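Local coordinates for beta-N-acetylglucosaminidase-like protein Glycoside hydrolase family 20 (PDB 6YHH) that probably removes terminal N-acetylglucosamine units from chitin-derived oligosaccharides as a family 20 beta-N-acetylglucosaminidase of bacterial chitin degradation, at residues A[122-127]-A[131-136]; A[21-26]-A[101-106]; A[46-51]-A[115-120]. All coordinates share one frame; numbering follows the deposited sequence.

All three contacts lie in the N-terminal alpha/beta domain that accompanies the TIM-barrel catalytic domain in family 20 enzymes. Going along the chain from the N terminus, strand 21-24 is met by strand 102-107 in contact 2, which closes a loop of 74 residues. Helix 40-56 lies within that loop, yet its partner, helix 110-123, follows strand 102-107, so contact 3 crosses contact 2. Contact 1 opens only after both have closed: the end of helix 110-123 turns into the short hairpin 122-127/131-136. Its second strand pairs with strand 21-24, while Leu117 and Leu120 of contact 3 touch Ile105 and Ile103, tying the helix pair to the sheet.

Contact 1 (A[122-127]-A[131-136]); sequences QLLQND and FYFPVS
Gln125 and Tyr132 form an antiparallel hydrogen-bonded pair, with Gln125 N to Tyr132 O and Tyr132 N to Gln125 O both 2.8 Å, and Asn126 with Phe131 is the next, non-hydrogen-bonded pair. Gln125 O also takes a CA-H...O contact from Phe131 CA. Tyr132 holds its CG between its own N and carbonyl carbon (chi1 60°), which folds the ring back over the neighbouring strand: Gln125 CB sits over one face, 3.8 Å from the ring centroid, while Tyr132 CE2 reaches the backbone of Asn126 and Asp127. On the other face of the hairpin the side chains of Asn126 and Phe131 run alongside each other in the same direction, with Asn126 CB 3.7 Å from Phe131 CD1. Leu124 touches both phenylalanines: CD2 lies 4.1 Å from Phe131 CD1, and CD1 makes an off-centre CH-pi contact with Phe133, whose ring turns an edge to the Leu124 backbone N. Leu123 splits its branches: CD2 meets Pro134 CG at 4.1 Å, and CD1 approaches Ser136 OG, a hydroxyl already bonded to Pro134 O. Beyond the hairpin, Val98 flanks Leu123 and Phe133, helix 40-56 reaches Leu124 through Leu52, and Pro611 of the second subunit packs on Phe131. At the turn, Asp127 OD1 accepts hydrogen bonds from the backbone N of Lys129 and Lys130. The whole is a short beta hairpin entered almost directly from helix 110-123, its strand 125-126 pairing with the start of the long strand 131-140 in the N-terminal domain's mixed sheet.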
loop_
_atom_site.group_PDB
_atom_site.type_symbol
_atom_site.label_atom_id
_atom_site.label_comp_id
_atom_site.label_asym_id
_atom_site.label_seq_id
_atom_site.Cartn_x
_atom_site.Cartn_y
_atom_site.Cartn_z
ATOM N N GLN A 122 -6.483 -22.521 -0.994
ATOM C CA GLN A 122 -7.949 -22.400 -1.047
ATOM C C GLN A 122 -8.661 -23.529 -0.425
ATOM O O GLN A 122 -9.819 -23.345 0.015
ATOM C CB GLN A 122 -8.388 -22.230 -2.487
ATOM C CG GLN A 122 -7.954 -20.901 -3.118
ATOM C CD GLN A 122 -8.449 -20.760 -4.560
ATOM O OE1 GLN A 122 -8.792 -21.749 -5.216
ATOM N NE2 GLN A 122 -8.433 -19.518 -5.080
ATOM N N LEU A 123 -7.965 -24.656 -0.263
ATOM C CA LEU A 123 -8.587 -25.795 0.385
ATOM C C LEU A 123 -8.606 -25.732 1.888
ATOM O O LEU A 123 -9.315 -26.510 2.562
ATOM C CB LEU A 123 -7.856 -27.101 0.001
ATOM C CG LEU A 123 -8.207 -27.979 -1.160
ATOM C CD1 LEU A 123 -7.330 -29.262 -1.018
ATOM C CD2 LEU A 123 -9.715 -28.346 -1.214
ATOM N N LEU A 124 -7.829 -24.811 2.454
ATOM C CA LEU A 124 -7.773 -24.615 3.946
ATOM C C LEU A 124 -9.086 -24.412 4.553
ATOM O O LEU A 124 -9.890 -23.550 4.080
ATOM C CB LEU A 124 -6.848 -23.451 4.281
ATOM C CG LEU A 124 -6.544 -23.286 5.801
ATOM C CD1 LEU A 124 -5.753 -24.437 6.343
ATOM C CD2 LEU A 124 -5.901 -21.898 5.942
ATOM N N GLN A 125 -9.383 -25.198 5.579
ATOM C CA GLN A 125 -10.599 -25.119 6.353
ATOM C C GLN A 125 -10.227 -24.911 7.821
ATOM O O GLN A 125 -9.071 -25.059 8.221
ATOM C CB GLN A 125 -11.455 -26.398 6.222
ATOM C CG GLN A 125 -11.754 -26.802 4.785
ATOM C CD GLN A 125 -12.491 -25.801 3.963
ATOM O OE1 GLN A 125 -12.159 -25.581 2.743
ATOM N NE2 GLN A 125 -13.567 -25.311 4.491
ATOM N N ASN A 126 -11.243 -24.601 8.616
ATOM C CA ASN A 126 -11.074 -24.576 10.074
ATOM C C ASN A 126 -12.394 -24.881 10.745
ATOM O O ASN A 126 -13.453 -24.745 10.103
ATOM C CB ASN A 126 -10.522 -23.216 10.567
ATOM C CG ASN A 126 -11.371 -22.032 10.167
ATOM O OD1 ASN A 126 -12.453 -21.763 10.821
ATOM N ND2 ASN A 126 -10.801 -21.171 9.213
ATOM N N ASP A 127 -12.293 -25.261 11.996
ATOM C CA ASP A 127 -13.431 -25.322 12.889
ATOM C C ASP A 127 -13.204 -24.179 13.911
ATOM O O ASP A 127 -12.648 -23.130 13.528
ATOM C CB ASP A 127 -13.615 -26.704 13.509
ATOM C CG ASP A 127 -12.407 -27.218 14.271
ATOM O OD1 ASP A 127 -11.475 -26.525 14.743
ATOM O OD2 ASP A 127 -12.352 -28.454 14.441
ATOM N N PHE A 131 -7.086 -25.845 12.125
ATOM C CA PHE A 131 -7.055 -25.715 10.691
ATOM C C PHE A 131 -6.810 -27.051 10.069
ATOM O O PHE A 131 -5.990 -27.848 10.580
ATOM C CB PHE A 131 -5.910 -24.715 10.276
ATOM C CG PHE A 131 -6.225 -23.298 10.703
ATOM C CD1 PHE A 131 -6.972 -22.514 9.883
ATOM C CD2 PHE A 131 -5.742 -22.750 11.918
ATOM C CE1 PHE A 131 -7.355 -21.193 10.216
ATOM C CE2 PHE A 131 -6.121 -21.452 12.287
ATOM C CZ PHE A 131 -6.901 -20.679 11.439
ATOM N N TYR A 132 -7.432 -27.283 8.920
ATOM C CA TYR A 132 -7.275 -28.558 8.271
ATOM C C TYR A 132 -7.489 -28.497 6.786
ATOM O O TYR A 132 -8.020 -27.514 6.309
ATOM C CB TYR A 132 -8.196 -29.552 8.923
ATOM C CG TYR A 132 -9.592 -29.282 8.907
ATOM C CD1 TYR A 132 -10.399 -29.745 7.862
ATOM C CD2 TYR A 132 -10.225 -28.574 9.975
ATOM C CE1 TYR A 132 -11.769 -29.499 7.827
ATOM C CE2 TYR A 132 -11.617 -28.304 9.903
ATOM C CZ TYR A 132 -12.379 -28.808 8.856
ATOM O OH TYR A 132 -13.748 -28.570 8.743
ATOM N N PHE A 133 -7.094 -29.554 6.063
ATOM C CA PHE A 133 -7.374 -29.698 4.641
ATOM C C PHE A 133 -8.152 -30.989 4.462
ATOM O O PHE A 133 -7.839 -31.986 5.082
ATOM C CB PHE A 133 -6.133 -29.812 3.809
ATOM C CG PHE A 133 -5.159 -28.661 3.935
ATOM C CD1 PHE A 133 -5.396 -27.473 3.298
ATOM C CD2 PHE A 133 -3.953 -28.805 4.618
ATOM C CE1 PHE A 133 -4.484 -26.475 3.367
ATOM C CE2 PHE A 133 -3.017 -27.779 4.667
ATOM C CZ PHE A 133 -3.303 -26.617 4.036
ATOM N N PRO A 134 -9.255 -30.935 3.737
ATOM C CA PRO A 134 -10.040 -32.153 3.529
ATOM C C PRO A 134 -9.290 -33.155 2.653
ATOM O O PRO A 134 -8.609 -32.821 1.694
ATOM C CB PRO A 134 -11.316 -31.634 2.892
ATOM C CG PRO A 134 -10.865 -30.430 2.167
ATOM C CD PRO A 134 -9.868 -29.780 3.057
ATOM N N VAL A 135 -9.372 -34.423 3.042
ATOM C CA VAL A 135 -8.847 -35.530 2.260
ATOM C C VAL A 135 -9.597 -35.469 0.914
ATOM O O VAL A 135 -10.836 -35.413 0.911
ATOM C CB VAL A 135 -9.095 -36.881 3.017
ATOM C CG1 VAL A 135 -8.870 -38.094 2.102
ATOM C CG2 VAL A 135 -8.110 -36.979 4.141
ATOM N N SER A 136 -8.816 -35.454 -0.167
ATOM C CA SER A 136 -9.357 -35.130 -1.493
ATOM C C SER A 136 -8.302 -35.377 -2.563
ATOM O O SER A 136 -7.076 -35.414 -2.273
ATOM C CB SER A 136 -9.791 -33.641 -1.486
ATOM O OG SER A 136 -8.680 -32.822 -1.119
#

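Contact 2 (A[21-26]-A[101-106]); sequences GNFTLT and NKITIN
With chi1 at 173°, Phe23 swings CG to the side opposite its own N, and the ring comes up against residues 101-103; Ile103 has CG1 anti to its carbonyl carbon with an extended end (chi2 171°), so that its terminal methyl reaches over that ring. Ile103 CD1 stands almost exactly above the ring centre of Phe23, 3.9 Å from the centroid and 5° off the normal, a CH-pi contact with the methyl about equally far from several ring carbons. One carbon further back, Ile103 CG1 rests above the same face near its rim, 3.9 Å from Phe23 CD2, as the isoleucine chain comes in roughly perpendicular to the phenylalanine side chain. The backbone just before Ile103 meets the ring differently: Lys102 N lies in the ring plane at the edge, 3.7 Å from both Phe23 CD2 and CE2, and the carbonyl carbon of Asn101 is 3.7 Å from CE2. One phenyl ring is thereby met on a face by a side chain and along an edge by main chain. The two strands belong to the same mixed sheet of the family 20 N-terminal alpha/beta domain but are not paired with each other; strands 131-140 and 94-99 intervene between them, and the contact spans this curved sheet through buried side chains. Phe133 of strand 131-140 touches both Phe23 and Ile103, Val98 touches Phe23, and Leu96 touches Ile103. The CB of Lys102 leaves the backbone away from residues 21-26, its NZ is hydrogen-bonded to Ala74 O, and the Ile103 backbone pairs with Glu75 and Gln77.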
loop_
_atom_site.group_PDB
_atom_site.type_symbol
_atom_site.label_atom_id
_atom_site.label_comp_id
_atom_site.label_asym_id
_atom_site.label_seq_id
_atom_site.Cartn_x
_atom_site.Cartn_y
_atom_site.Cartn_z
ATOM N N GLY A 21 -12.434 -37.688 5.919
ATOM C CA GLY A 21 -11.349 -37.332 6.889
ATOM C C GLY A 21 -10.650 -36.042 6.509
ATOM O O GLY A 21 -10.919 -35.466 5.447
ATOM N N ASN A 22 -9.743 -35.615 7.386
ATOM C CA ASN A 22 -9.002 -34.381 7.224
ATOM C C ASN A 22 -7.536 -34.548 7.517
ATOM O O ASN A 22 -7.122 -35.420 8.309
ATOM C CB ASN A 22 -9.583 -33.351 8.206
ATOM C CG ASN A 22 -10.975 -32.970 7.856
ATOM O OD1 ASN A 22 -11.205 -32.449 6.772
ATOM N ND2 ASN A 22 -11.935 -33.263 8.724
ATOM N N PHE A 23 -6.733 -33.671 6.934
ATOM C CA PHE A 23 -5.356 -33.526 7.339
ATOM C C PHE A 23 -5.361 -32.336 8.317
ATOM O O PHE A 23 -5.803 -31.238 7.938
ATOM C CB PHE A 23 -4.492 -33.187 6.131
ATOM C CG PHE A 23 -3.058 -32.847 6.428
ATOM C CD1 PHE A 23 -2.717 -31.591 6.926
ATOM C CD2 PHE A 23 -2.052 -33.758 6.240
ATOM C CE1 PHE A 23 -1.380 -31.260 7.158
ATOM C CE2 PHE A 23 -0.720 -33.443 6.468
ATOM C CZ PHE A 23 -0.395 -32.196 6.961
ATOM N N THR A 24 -4.840 -32.539 9.549
ATOM C CA THR A 24 -4.829 -31.464 10.558
ATOM C C THR A 24 -3.500 -30.719 10.537
ATOM O O THR A 24 -2.435 -31.314 10.568
ATOM C CB THR A 24 -5.099 -32.037 11.944
ATOM O OG1 THR A 24 -6.441 -32.563 11.986
ATOM C CG2 THR A 24 -4.991 -30.909 13.002
ATOM N N LEU A 25 -3.543 -29.369 10.432
ATOM C CA LEU A 25 -2.320 -28.573 10.397
ATOM C C LEU A 25 -1.819 -28.314 11.833
ATOM O O LEU A 25 -2.613 -27.921 12.747
ATOM C CB LEU A 25 -2.582 -27.210 9.716
ATOM C CG LEU A 25 -2.154 -26.990 8.323
ATOM C CD1 LEU A 25 -2.631 -25.558 7.967
ATOM C CD2 LEU A 25 -0.651 -27.095 8.161
ATOM N N THR A 26 -0.552 -28.620 12.029
ATOM C CA THR A 26 0.084 -28.506 13.326
ATOM C C THR A 26 1.446 -27.911 13.139
ATOM O O THR A 26 1.933 -27.710 12.042
ATOM C CB THR A 26 0.366 -29.903 13.947
ATOM O OG1 THR A 26 1.410 -30.553 13.240
ATOM C CG2 THR A 26 -0.921 -30.707 13.959
ATOM N N ASN A 101 -2.398 -37.913 6.527
ATOM C CA ASN A 101 -1.118 -37.679 7.118
ATOM C C ASN A 101 -0.106 -37.129 6.182
ATOM O O ASN A 101 1.030 -36.934 6.571
ATOM C CB ASN A 101 -0.592 -38.982 7.812
ATOM C CG ASN A 101 -1.548 -39.516 8.912
ATOM O OD1 ASN A 101 -2.053 -40.652 8.830
ATOM N ND2 ASN A 101 -1.847 -38.696 9.898
ATOM N N LYS A 102 -0.464 -36.841 4.928
ATOM C CA LYS A 102 0.486 -36.446 3.957
ATOM C C LYS A 102 -0.195 -35.790 2.789
ATOM O O LYS A 102 -1.259 -36.243 2.345
ATOM C CB LYS A 102 1.208 -37.708 3.442
ATOM C CG LYS A 102 2.171 -37.522 2.295
ATOM C CD LYS A 102 3.483 -36.911 2.737
ATOM C CE LYS A 102 4.589 -37.923 2.934
ATOM N NZ LYS A 102 5.472 -37.533 4.055
ATOM N N ILE A 103 0.451 -34.776 2.243
ATOM C CA ILE A 103 -0.079 -34.038 1.065
ATOM C C ILE A 103 0.981 -34.056 -0.027
ATOM O O ILE A 103 2.145 -33.823 0.239
ATOM C CB ILE A 103 -0.420 -32.559 1.402
ATOM C CG1 ILE A 103 -1.367 -32.453 2.584
ATOM C CG2 ILE A 103 -0.957 -31.793 0.172
ATOM C CD1 ILE A 103 -1.592 -31.059 3.113
ATOM N N THR A 104 0.577 -34.361 -1.292
ATOM C CA THR A 104 1.508 -34.399 -2.366
ATOM C C THR A 104 1.015 -33.577 -3.557
ATOM O O THR A 104 -0.137 -33.693 -3.964
ATOM C CB THR A 104 1.706 -35.884 -2.840
ATOM O OG1 THR A 104 2.077 -36.661 -1.709
ATOM C CG2 THR A 104 2.910 -35.967 -3.797
ATOM N N ILE A 105 1.877 -32.738 -4.065
ATOM C CA ILE A 105 1.690 -32.067 -5.312
ATOM C C ILE A 105 2.622 -32.648 -6.301
ATOM O O ILE A 105 3.832 -32.632 -6.111
ATOM C CB ILE A 105 1.944 -30.507 -5.166
ATOM C CG1 ILE A 105 0.855 -29.907 -4.295
ATOM C CG2 ILE A 105 1.959 -29.811 -6.518
ATOM C CD1 ILE A 105 1.102 -28.439 -3.943
ATOM N N ASN A 106 2.075 -33.156 -7.381
ATOM C CA ASN A 106 2.864 -33.697 -8.478
ATOM C C ASN A 106 2.588 -32.853 -9.690
ATOM O O ASN A 106 1.437 -32.647 -10.012
ATOM C CB ASN A 106 2.391 -35.127 -8.762
ATOM C CG ASN A 106 2.895 -36.143 -7.742
ATOM O OD1 ASN A 106 2.154 -36.957 -7.234
ATOM N ND2 ASN A 106 4.119 -36.085 -7.470
#

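Contact 3 (A[46-51]-A[115-120]); sequences TRFLRR and HGLETL
Apolar contacts centre on the ring of Phe48, whose CB heads from helix 40-56 toward helix 110-123. Leu117 CD2 lies over one face, 4.0 Å from the centroid but displaced toward the CG rim, while Leu120 CD2 approaches obliquely and comes within 3.7 Å of Phe48 CZ. The ring is thus gripped by leucines one helical turn apart. The polar part is an end-on, two-pronged salt bridge: Arg51 NH1 bonds Glu118 OE2 at 2.9 Å and Arg51 NH2 bonds Glu118 OE1 at 2.8 Å, the former nearly straight at 171°. Both oxygens are met on their syn side, although guanidinium and carboxylate planes are turned 36° apart. Glu118 starts away from the other helix; a bend at chi2 (-65°) brings its carboxylate back across. Arg51 NE forms a second salt bridge with Glu500, so the guanidinium joins two carboxylates, which would limit its rotation and probably keep Glu118 ionised. The two helical segments run nearly parallel, 9° apart with axes 10.6 Å from each other, packed against the mixed sheet, where Leu76 touches Phe48 and Leu120, Ile78 touches Leu117, and Leu96 touches Leu120.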
loop_
_atom_site.group_PDB
_atom_site.type_symbol
_atom_site.label_atom_id
_atom_site.label_comp_id
_atom_site.label_asym_id
_atom_site.label_seq_id
_atom_site.Cartn_x
_atom_site.Cartn_y
_atom_site.Cartn_z
ATOM N N THR A 46 8.367 -20.859 -0.462
ATOM C CA THR A 46 8.577 -20.007 0.728
ATOM C C THR A 46 7.386 -19.080 0.959
ATOM O O THR A 46 6.864 -18.981 2.082
ATOM C CB THR A 46 9.896 -19.180 0.550
ATOM O OG1 THR A 46 11.038 -20.078 0.321
ATOM C CG2 THR A 46 10.140 -18.367 1.822
ATOM N N ARG A 47 6.924 -18.425 -0.128
ATOM C CA ARG A 47 5.754 -17.506 0.014
ATOM C C ARG A 47 4.515 -18.264 0.407
ATOM O O ARG A 47 3.766 -17.794 1.187
ATOM C CB ARG A 47 5.557 -16.743 -1.284
ATOM C CG ARG A 47 6.654 -15.733 -1.524
ATOM C CD ARG A 47 6.488 -14.881 -2.761
ATOM N NE ARG A 47 6.557 -15.588 -4.041
ATOM C CZ ARG A 47 7.705 -15.780 -4.689
ATOM N NH1 ARG A 47 8.854 -15.299 -4.185
ATOM N NH2 ARG A 47 7.686 -16.430 -5.822
ATOM N N PHE A 48 4.313 -19.461 -0.117
ATOM C CA PHE A 48 3.204 -20.318 0.278
ATOM C C PHE A 48 3.174 -20.518 1.814
ATOM O O PHE A 48 2.183 -20.383 2.498
ATOM C CB PHE A 48 3.222 -21.670 -0.492
ATOM C CG PHE A 48 2.412 -22.738 0.182
ATOM C CD1 PHE A 48 1.037 -22.870 0.017
ATOM C CD2 PHE A 48 3.026 -23.610 1.047
ATOM C CE1 PHE A 48 0.321 -23.884 0.650
ATOM C CE2 PHE A 48 2.298 -24.576 1.734
ATOM C CZ PHE A 48 0.958 -24.737 1.557
ATOM N N LEU A 49 4.337 -20.904 2.328
ATOM C CA LEU A 49 4.483 -21.190 3.759
ATOM C C LEU A 49 4.236 -19.935 4.599
ATOM O O LEU A 49 3.512 -19.979 5.590
ATOM C CB LEU A 49 5.853 -21.791 4.007
ATOM C CG LEU A 49 6.078 -22.337 5.413
ATOM C CD1 LEU A 49 5.156 -23.507 5.598
ATOM C CD2 LEU A 49 7.517 -22.800 5.606
ATOM N N ARG A 50 4.813 -18.812 4.174
ATOM C CA ARG A 50 4.556 -17.539 4.820
ATOM C C ARG A 50 3.086 -17.186 4.818
ATOM O O ARG A 50 2.511 -16.790 5.851
ATOM C CB ARG A 50 5.364 -16.400 4.215
ATOM C CG ARG A 50 6.889 -16.501 4.302
ATOM C CD ARG A 50 7.342 -16.297 5.771
ATOM N NE ARG A 50 7.274 -17.489 6.574
ATOM C CZ ARG A 50 8.133 -18.515 6.541
ATOM N NH1 ARG A 50 9.135 -18.511 5.640
ATOM N NH2 ARG A 50 7.958 -19.520 7.359
ATOM N N ARG A 51 2.425 -17.368 3.660
ATOM C CA ARG A 51 1.022 -17.041 3.585
ATOM C C ARG A 51 0.167 -17.966 4.473
ATOM O O ARG A 51 -0.734 -17.522 5.201
ATOM C CB ARG A 51 0.528 -17.085 2.149
ATOM C CG ARG A 51 1.106 -15.970 1.317
ATOM C CD ARG A 51 1.042 -16.218 -0.163
ATOM N NE ARG A 51 -0.282 -16.331 -0.684
ATOM C CZ ARG A 51 -0.596 -16.863 -1.865
ATOM N NH1 ARG A 51 0.325 -17.460 -2.583
ATOM N NH2 ARG A 51 -1.864 -16.836 -2.295
ATOM N N HIS A 115 0.853 -23.418 -9.271
ATOM C CA HIS A 115 -0.582 -23.369 -9.304
ATOM C C HIS A 115 -1.175 -24.210 -8.184
ATOM O O HIS A 115 -2.172 -23.851 -7.501
ATOM C CB HIS A 115 -1.148 -23.870 -10.671
ATOM C CG HIS A 115 -0.780 -23.038 -11.865
ATOM N ND1 HIS A 115 -0.663 -21.644 -11.839
ATOM C CD2 HIS A 115 -0.535 -23.406 -13.140
ATOM C CE1 HIS A 115 -0.356 -21.209 -13.051
ATOM N NE2 HIS A 115 -0.300 -22.267 -13.866
ATOM N N GLY A 116 -0.619 -25.405 -7.999
ATOM C CA GLY A 116 -1.174 -26.278 -6.972
ATOM C C GLY A 116 -1.070 -25.737 -5.594
ATOM O O GLY A 116 -1.926 -26.023 -4.744
ATOM N N LEU A 117 -0.007 -24.950 -5.328
ATOM C CA LEU A 117 0.081 -24.318 -4.036
ATOM C C LEU A 117 -1.087 -23.336 -3.785
ATOM O O LEU A 117 -1.601 -23.217 -2.675
ATOM C CB LEU A 117 1.402 -23.574 -3.913
ATOM C CG LEU A 117 2.690 -24.424 -3.871
ATOM C CD1 LEU A 117 3.871 -23.454 -3.973
ATOM C CD2 LEU A 117 2.655 -25.309 -2.662
ATOM N N GLU A 118 -1.548 -22.677 -4.854
ATOM C CA GLU A 118 -2.704 -21.768 -4.740
ATOM C C GLU A 118 -3.971 -22.520 -4.460
ATOM O O GLU A 118 -4.773 -22.116 -3.652
ATOM C CB GLU A 118 -2.879 -20.919 -5.977
ATOM C CG GLU A 118 -1.658 -20.032 -6.252
ATOM C CD GLU A 118 -1.397 -18.968 -5.183
ATOM O OE1 GLU A 118 -2.294 -18.669 -4.345
ATOM O OE2 GLU A 118 -0.271 -18.380 -5.279
ATOM N N THR A 119 -4.149 -23.664 -5.106
ATOM C CA THR A 119 -5.308 -24.493 -4.820
ATOM C C THR A 119 -5.287 -24.965 -3.387
ATOM O O THR A 119 -6.352 -25.009 -2.712
ATOM C CB THR A 119 -5.384 -25.692 -5.793
ATOM O OG1 THR A 119 -5.305 -25.205 -7.106
ATOM C CG2 THR A 119 -6.653 -26.465 -5.609
ATOM N N LEU A 120 -4.123 -25.456 -2.942
ATOM C CA LEU A 120 -3.948 -25.888 -1.538
ATOM C C LEU A 120 -4.356 -24.802 -0.533
ATOM O O LEU A 120 -5.077 -25.072 0.435
ATOM C CB LEU A 120 -2.526 -26.453 -1.293
ATOM C CG LEU A 120 -2.336 -27.088 0.070
ATOM C CD1 LEU A 120 -3.365 -28.092 0.501
ATOM C CD2 LEU A 120 -0.927 -27.611 0.151
#